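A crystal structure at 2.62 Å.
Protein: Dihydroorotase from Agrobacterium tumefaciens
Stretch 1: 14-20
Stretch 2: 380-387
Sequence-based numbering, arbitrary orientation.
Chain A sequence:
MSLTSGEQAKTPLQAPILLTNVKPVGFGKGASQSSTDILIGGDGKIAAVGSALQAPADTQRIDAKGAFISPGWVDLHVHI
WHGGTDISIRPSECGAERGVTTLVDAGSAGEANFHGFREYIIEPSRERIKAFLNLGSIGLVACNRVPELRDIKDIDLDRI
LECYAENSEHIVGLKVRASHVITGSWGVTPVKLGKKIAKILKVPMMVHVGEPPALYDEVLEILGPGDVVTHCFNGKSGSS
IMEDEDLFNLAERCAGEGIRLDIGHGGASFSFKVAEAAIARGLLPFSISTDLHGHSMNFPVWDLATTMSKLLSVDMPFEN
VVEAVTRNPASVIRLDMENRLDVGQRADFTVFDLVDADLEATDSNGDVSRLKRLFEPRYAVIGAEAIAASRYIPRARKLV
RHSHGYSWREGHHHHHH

Stretch 1 (14-20) QAPILLT
Stretch 2 380-387: AVIGAEAI

A short strand near the N-terminus and the residues leading into it lie against a β-hairpin mainly through apolar side chains, with no hydrogen bond between the stretches and 242 Å² buried, both sides summed. In stretch 2, strands 380–382 and 385–387 (Val-381 -112/109, Ile-382 -110/105, Glu-385 -79/141, Ala-386 -126/109) run antiparallel, joined by a type II' turn from Ile-382 to Glu-385. Ala-380 N donates to Ile-387 O at 2.8 Å and Ile-387 N to Ala-380 O at 2.6 Å; nearer the turn, Glu-385 N donates to Ile-382 O at 3.2 Å, and the return bond, Ile-382 N to Glu-385 O, 3.0 Å, is weak. Gly-383 (67/-132) supplies the positive phi, which favours glycine; Ala-384 follows at -81/-17. In stretch 1, Ala-15 (-69/150) and Pro-16 (-75/163, C-gamma endo) lead into strand 17–20: Ile-17 -130/148, Leu-18 -127/108, Leu-19 -92/119, Thr-20 -110/155 (chi1 p). The strand runs obliquely, broadly with 385–387 and against 380–382. Alternate residues face the same way, so the CA-to-CB bonds of Ile-17 and Leu-19 point toward the hairpin, where those of Val-381, Ala-384 and Ala-386 point back; Leu-18 is out of reach. Ile-17 (m, t) is central: its CD1 lies 3.8 Å from Ala-386 CB and 4.3 Å from Val-381 CG1, so one methyl touches both hairpin strands. The same CD1 is modelled 2.6 Å from Ala-384 O, too close for a real contact and no evidence of attraction. Leu-19 (m, p) extends the apolar patch, its CD2 4.2 Å from CG2 of Val-381 (t). At the turn, Ala-384 CB lies 3.9 Å from Ala-15 O and 4.1 Å from Gln-14 CB; Gln-14 (m, p, chi3 60°) leads its amide away.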

ATOM      1  N   GLN A  14       4.829 -58.432  13.067  1.00 80.81           N
ATOM      2  CA  GLN A  14       5.890 -57.618  13.738  1.00 80.14           C
ATOM      3  C   GLN A  14       6.469 -58.355  14.950  1.00 78.84           C
ATOM      4  O   GLN A  14       5.767 -58.613  15.926  1.00 80.13           O
ATOM      5  CB  GLN A  14       5.313 -56.258  14.167  1.00 80.15           C
ATOM      6  CG  GLN A  14       4.852 -55.373  13.015  1.00 61.17           C
ATOM      7  CD  GLN A  14       3.697 -55.975  12.233  1.00 61.17           C
ATOM      8  OE1 GLN A  14       2.625 -56.228  12.781  1.00 61.17           O
ATOM      9  NE2 GLN A  14       3.915 -56.207  10.944  1.00 61.17           N
ATOM     10  N   ALA A  15       7.751 -58.692  14.883  1.00 76.78           N
ATOM     11  CA  ALA A  15       8.415 -59.398  15.978  1.00 74.51           C
ATOM     12  C   ALA A  15       8.580 -58.525  17.227  1.00 72.36           C
ATOM     13  O   ALA A  15       8.698 -57.299  17.130  1.00 72.17           O
ATOM     14  CB  ALA A  15       9.792 -59.907  15.514  1.00 73.74           C
ATOM     15  N   PRO A  16       8.579 -59.150  18.419  1.00 70.06           N
ATOM     16  CA  PRO A  16       8.742 -58.416  19.678  1.00 67.95           C
ATOM     17  C   PRO A  16      10.194 -57.972  19.896  1.00 66.00           C
ATOM     18  O   PRO A  16      11.119 -58.466  19.249  1.00 65.01           O
ATOM     19  CB  PRO A  16       8.277 -59.425  20.721  1.00 67.86           C
ATOM     20  CG  PRO A  16       8.679 -60.722  20.122  1.00 67.85           C
ATOM     21  CD  PRO A  16       8.249 -60.560  18.683  1.00 68.85           C
ATOM     22  N   ILE A  17      10.397 -57.027  20.801  1.00 64.04           N
ATOM     23  CA  ILE A  17      11.736 -56.540  21.060  1.00 61.68           C
ATOM     24  C   ILE A  17      12.000 -56.549  22.538  1.00 61.16           C
ATOM     25  O   ILE A  17      11.100 -56.347  23.349  1.00 60.70           O
ATOM     26  CB  ILE A  17      11.940 -55.082  20.614  1.00 61.35           C
ATOM     27  CG1 ILE A  17      11.551 -54.888  19.151  1.00 61.73           C
ATOM     28  CG2 ILE A  17      13.386 -54.695  20.818  1.00 58.79           C
ATOM     29  CD1 ILE A  17      11.723 -53.453  18.693  1.00 59.94           C
ATOM     30  N   LEU A  18      13.255 -56.773  22.883  1.00 60.48           N
ATOM     31  CA  LEU A  18      13.651 -56.766  24.263  1.00 59.37           C
ATOM     32  C   LEU A  18      14.813 -55.800  24.409  1.00 58.36           C
ATOM     33  O   LEU A  18      15.911 -56.050  23.926  1.00 56.70           O
ATOM     34  CB  LEU A  18      14.054 -58.168  24.716  1.00 60.40           C
ATOM     35  CG  LEU A  18      14.625 -58.186  26.134  1.00 60.17           C
ATOM     36  CD1 LEU A  18      13.552 -57.743  27.110  1.00 60.15           C
ATOM     37  CD2 LEU A  18      15.137 -59.569  26.480  1.00 60.40           C
ATOM     38  N   LEU A  19      14.541 -54.664  25.034  1.00 59.24           N
ATOM     39  CA  LEU A  19      15.571 -53.670  25.282  1.00 59.04           C
ATOM     40  C   LEU A  19      16.107 -54.031  26.652  1.00 58.10           C
ATOM     41  O   LEU A  19      15.364 -54.038  27.627  1.00 56.61           O
ATOM     42  CB  LEU A  19      14.991 -52.248  25.337  1.00 58.77           C
ATOM     43  CG  LEU A  19      14.523 -51.617  24.031  1.00 58.99           C
ATOM     44  CD1 LEU A  19      13.421 -52.461  23.414  1.00 60.94           C
ATOM     45  CD2 LEU A  19      14.028 -50.226  24.309  1.00 60.13           C
ATOM     46  N   THR A  20      17.387 -54.355  26.727  1.00 58.80           N
ATOM     47  CA  THR A  20      17.965 -54.696  28.010  1.00 58.93           C
ATOM     48  C   THR A  20      18.920 -53.597  28.455  1.00 58.38           C
ATOM     49  O   THR A  20      19.408 -52.809  27.652  1.00 56.79           O
ATOM     50  CB  THR A  20      18.711 -56.052  27.945  1.00 60.28           C
ATOM     51  OG1 THR A  20      19.765 -55.983  26.974  1.00 60.03           O
ATOM     52  CG2 THR A  20      17.740 -57.168  27.555  1.00 60.20           C
ATOM     53  N   ALA A 380      15.594 -44.970  18.529  1.00 44.88           N
ATOM     54  CA  ALA A 380      14.274 -44.457  18.650  1.00 46.35           C
ATOM     55  C   ALA A 380      13.391 -45.614  18.303  1.00 46.17           C
ATOM     56  O   ALA A 380      13.404 -46.115  17.180  1.00 48.63           O
ATOM     57  CB  ALA A 380      14.008 -43.295  17.712  1.00 45.68           C
ATOM     58  N   VAL A 381      12.593 -46.039  19.281  1.00 43.49           N
ATOM     59  CA  VAL A 381      11.711 -47.176  19.212  1.00 43.43           C
ATOM     60  C   VAL A 381      10.272 -46.756  19.241  1.00 43.03           C
ATOM     61  O   VAL A 381       9.756 -46.333  20.272  1.00 41.36           O
ATOM     62  CB  VAL A 381      11.963 -48.089  20.431  1.00 41.51           C
ATOM     63  CG1 VAL A 381      11.338 -49.448  20.236  1.00 38.25           C
ATOM     64  CG2 VAL A 381      13.453 -48.241  20.675  1.00 39.91           C
ATOM     65  N   ILE A 382       9.618 -46.884  18.129  1.00 43.06           N
ATOM     66  CA  ILE A 382       8.215 -46.545  18.004  1.00 44.49           C
ATOM     67  C   ILE A 382       7.421 -47.828  17.835  1.00 45.20           C
ATOM     68  O   ILE A 382       7.424 -48.436  16.762  1.00 44.95           O
ATOM     69  CB  ILE A 382       8.009 -45.639  16.771  1.00 45.62           C
ATOM     70  CG1 ILE A 382       8.908 -44.403  16.869  1.00 44.92           C
ATOM     71  CG2 ILE A 382       6.541 -45.236  16.625  1.00 43.70           C
ATOM     72  CD1 ILE A 382       8.976 -43.587  15.598  1.00 43.74           C
ATOM     73  N   GLY A 383       6.744 -48.234  18.903  1.00 45.72           N
ATOM     74  CA  GLY A 383       6.017 -49.480  18.864  1.00 46.09           C
ATOM     75  C   GLY A 383       7.061 -50.574  18.747  1.00 47.98           C
ATOM     76  O   GLY A 383       8.065 -50.568  19.470  1.00 47.21           O
ATOM     77  N   ALA A 384       6.855 -51.496  17.811  1.00 49.80           N
ATOM     78  CA  ALA A 384       7.781 -52.609  17.617  1.00 51.89           C
ATOM     79  C   ALA A 384       9.017 -52.262  16.800  1.00 53.91           C
ATOM     80  O   ALA A 384       9.996 -53.013  16.814  1.00 54.07           O
ATOM     81  CB  ALA A 384       7.064 -53.774  16.963  1.00 53.08           C
ATOM     82  N   GLU A 385       8.985 -51.146  16.078  1.00 55.47           N
ATOM     83  CA  GLU A 385      10.135 -50.760  15.262  1.00 55.55           C
ATOM     84  C   GLU A 385      11.184 -50.122  16.165  1.00 54.14           C
ATOM     85  O   GLU A 385      10.854 -49.393  17.094  1.00 54.38           O
ATOM     86  CB  GLU A 385       9.706 -49.767  14.171  1.00 57.59           C
ATOM     87  CG  GLU A 385      10.591 -49.769  12.916  1.00 61.09           C
ATOM     88  CD  GLU A 385      10.220 -48.675  11.911  1.00 62.98           C
ATOM     89  OE1 GLU A 385       9.015 -48.496  11.621  1.00 64.75           O
ATOM     90  OE2 GLU A 385      11.145 -48.000  11.404  1.00 65.58           O
ATOM     91  N   ALA A 386      12.446 -50.419  15.907  1.00 52.09           N
ATOM     92  CA  ALA A 386      13.528 -49.844  16.682  1.00 51.10           C
ATOM     93  C   ALA A 386      14.455 -49.220  15.659  1.00 51.13           C
ATOM     94  O   ALA A 386      15.118 -49.927  14.903  1.00 52.20           O
ATOM     95  CB  ALA A 386      14.249 -50.919  17.455  1.00 50.73           C
ATOM     96  N   ILE A 387      14.492 -47.893  15.612  1.00 49.90           N
ATOM     97  CA  ILE A 387      15.351 -47.226  14.646  1.00 47.92           C
ATOM     98  C   ILE A 387      16.693 -46.781  15.209  1.00 45.33           C
ATOM     99  O   ILE A 387      16.765 -46.174  16.269  1.00 45.11           O
ATOM    100  CB  ILE A 387      14.649 -45.999  14.033  1.00 49.29           C
ATOM    101  CG1 ILE A 387      13.330 -46.419  13.374  1.00 51.59           C
ATOM    102  CG2 ILE A 387      15.546 -45.358  12.994  1.00 48.59           C
ATOM    103  CD1 ILE A 387      12.191 -46.583  14.338  1.00 48.29           C
TER